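Local coordinates for protein FKBO (Streptomyces hygroscopicus, PDB 4BPS) that hydrolyses chorismate to pyruvate and a dihydroxy-dihydrobenzoate in the biosynthesis of the immunosuppressants FK506 and FK520, at residues Ile42-Gly47 with Thr60-Thr65. Numbering follows the deposited sequence.
Sequences IEHGTG and TAVHTT
Glu43 and Ala61 lie side by side, CA to CA 4.3 Å, where strands 42-44 and 60-62 run parallel, their axes 29° apart. Glu43 takes both bonds of a parallel pair: its N donates to Thr60 O at 2.9 Å, and its O accepts from Val62 N. The pairing carries on through Gly45, whose N donates to Val62 O and whose O receives Thr65 N from above the carbonyl plane.

On one face, branched Ile42 and Val62 meet through their CG2 methyls (3.8 Å). Val62 CG2 also lies 3.6 Å from His44 ND1, whose ring-edge position suits the hydroxyl of Thr64, hydrogen-bonded through OG1 (2.8 Å). With NE2 held by Glu74, the imidazole uses both nitrogens and its rotation is fixed. On the other face, small Ala61 lets the extended Glu43 chain pass close by, OE1 to CB 3.7 Å; OE1 also salt-bridges Arg59.

The flat His63 ring, its CG anti to the backbone N (chi1 -168°), suits the peptide over one face, where Thr46 O and Gly47 N sit. An alanine here would probably leave the Thr46-Gly47 peptide without this flat support.

His63 centres an inverse gamma turn, next to a parallel strand pair inside a mixed five-stranded sheet.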
loop_
_atom_site.group_PDB
_atom_site.type_symbol
_atom_site.label_atom_id
_atom_site.label_comp_id
_atom_site.label_asym_id
_atom_site.label_seq_id
_atom_site.Cartn_x
_atom_site.Cartn_y
_atom_site.Cartn_z
ATOM N N ILE A 42 3.583 -8.029 -8.058
ATOM C CA ILE A 42 4.442 -7.974 -6.878
ATOM C C ILE A 42 4.450 -9.357 -6.241
ATOM O O ILE A 42 3.402 -9.865 -5.829
ATOM C CB ILE A 42 3.936 -6.935 -5.847
ATOM C CG1 ILE A 42 3.810 -5.547 -6.497
ATOM C CG2 ILE A 42 4.832 -6.940 -4.622
ATOM C CD1 ILE A 42 5.119 -4.960 -7.012
ATOM N N GLU A 43 5.634 -9.961 -6.198
ATOM C CA GLU A 43 5.790 -11.301 -5.620
ATOM C C GLU A 43 6.150 -11.207 -4.146
ATOM O O GLU A 43 7.246 -10.787 -3.778
ATOM C CB GLU A 43 6.871 -12.076 -6.377
ATOM C CG GLU A 43 6.543 -12.173 -7.853
ATOM C CD GLU A 43 7.585 -12.902 -8.646
ATOM O OE1 GLU A 43 8.783 -12.789 -8.315
ATOM O OE2 GLU A 43 7.211 -13.579 -9.622
ATOM N N HIS A 44 5.206 -11.566 -3.277
ATOM C CA HIS A 44 5.440 -11.610 -1.835
ATOM C C HIS A 44 6.003 -12.958 -1.469
ATOM O O HIS A 44 5.466 -13.982 -1.856
ATOM C CB HIS A 44 4.114 -11.414 -1.096
ATOM C CG HIS A 44 3.549 -10.050 -1.296
ATOM N ND1 HIS A 44 3.999 -8.951 -0.592
ATOM C CD2 HIS A 44 2.620 -9.608 -2.176
ATOM C CE1 HIS A 44 3.349 -7.886 -1.033
ATOM N NE2 HIS A 44 2.501 -8.258 -1.985
ATOM N N GLY A 45 7.095 -12.989 -0.730
ATOM C CA GLY A 45 7.721 -14.260 -0.425
ATOM C C GLY A 45 8.929 -14.061 0.473
ATOM O O GLY A 45 9.006 -13.074 1.219
ATOM N N THR A 46 9.872 -14.989 0.361
ATOM C CA THR A 46 10.999 -15.073 1.269
ATOM C C THR A 46 12.314 -14.561 0.652
ATOM O O THR A 46 13.409 -14.916 1.098
ATOM C CB THR A 46 11.174 -16.516 1.801
ATOM O OG1 THR A 46 11.430 -17.383 0.684
ATOM C CG2 THR A 46 9.958 -16.987 2.556
ATOM N N GLY A 47 12.217 -13.646 -0.304
ATOM C CA GLY A 47 13.394 -13.033 -0.881
ATOM C C GLY A 47 12.999 -11.822 -1.711
ATOM O O GLY A 47 11.838 -11.386 -1.698
ATOM N N THR A 60 8.463 -7.147 -9.416
ATOM C CA THR A 60 9.553 -7.326 -8.476
ATOM C C THR A 60 9.075 -8.265 -7.378
ATOM O O THR A 60 7.879 -8.495 -7.230
ATOM C CB THR A 60 10.036 -5.987 -7.883
ATOM O OG1 THR A 60 11.360 -6.134 -7.343
ATOM C CG2 THR A 60 9.129 -5.467 -6.774
ATOM N N ALA A 61 10.021 -8.794 -6.599
ATOM C CA ALA A 61 9.713 -9.604 -5.440
ATOM C C ALA A 61 10.125 -8.858 -4.190
ATOM O O ALA A 61 11.212 -8.262 -4.151
ATOM C CB ALA A 61 10.435 -10.940 -5.515
ATOM N N VAL A 62 9.263 -8.898 -3.173
ATOM C CA VAL A 62 9.581 -8.286 -1.885
ATOM C C VAL A 62 9.552 -9.340 -0.790
ATOM O O VAL A 62 8.802 -10.329 -0.862
ATOM C CB VAL A 62 8.604 -7.107 -1.549
ATOM C CG1 VAL A 62 8.858 -5.933 -2.488
ATOM C CG2 VAL A 62 7.124 -7.564 -1.601
ATOM N N HIS A 63 10.408 -9.136 0.195
ATOM C CA HIS A 63 10.628 -10.142 1.238
ATOM C C HIS A 63 9.702 -9.850 2.423
ATOM O O HIS A 63 10.126 -9.389 3.485
ATOM C CB HIS A 63 12.100 -10.170 1.629
ATOM C CG HIS A 63 12.486 -11.341 2.481
ATOM N ND1 HIS A 63 13.796 -11.691 2.703
ATOM C CD2 HIS A 63 11.729 -12.226 3.185
ATOM C CE1 HIS A 63 13.830 -12.751 3.491
ATOM N NE2 HIS A 63 12.590 -13.094 3.800
ATOM N N THR A 64 8.424 -10.132 2.208
ATOM C CA THR A 64 7.382 -9.746 3.150
ATOM C C THR A 64 6.851 -10.897 4.000
ATOM O O THR A 64 5.932 -10.689 4.806
ATOM C CB THR A 64 6.238 -9.076 2.429
ATOM O OG1 THR A 64 5.902 -9.887 1.293
ATOM C CG2 THR A 64 6.631 -7.659 1.989
ATOM N N THR A 65 7.445 -12.090 3.882
ATOM C CA THR A 65 7.109 -13.159 4.815
ATOM C C THR A 65 8.276 -14.119 4.983
ATOM O O THR A 65 9.309 -13.953 4.344
ATOM C CB THR A 65 5.783 -13.844 4.434
ATOM O OG1 THR A 65 5.293 -14.539 5.604
ATOM C CG2 THR A 65 5.969 -14.765 3.220
#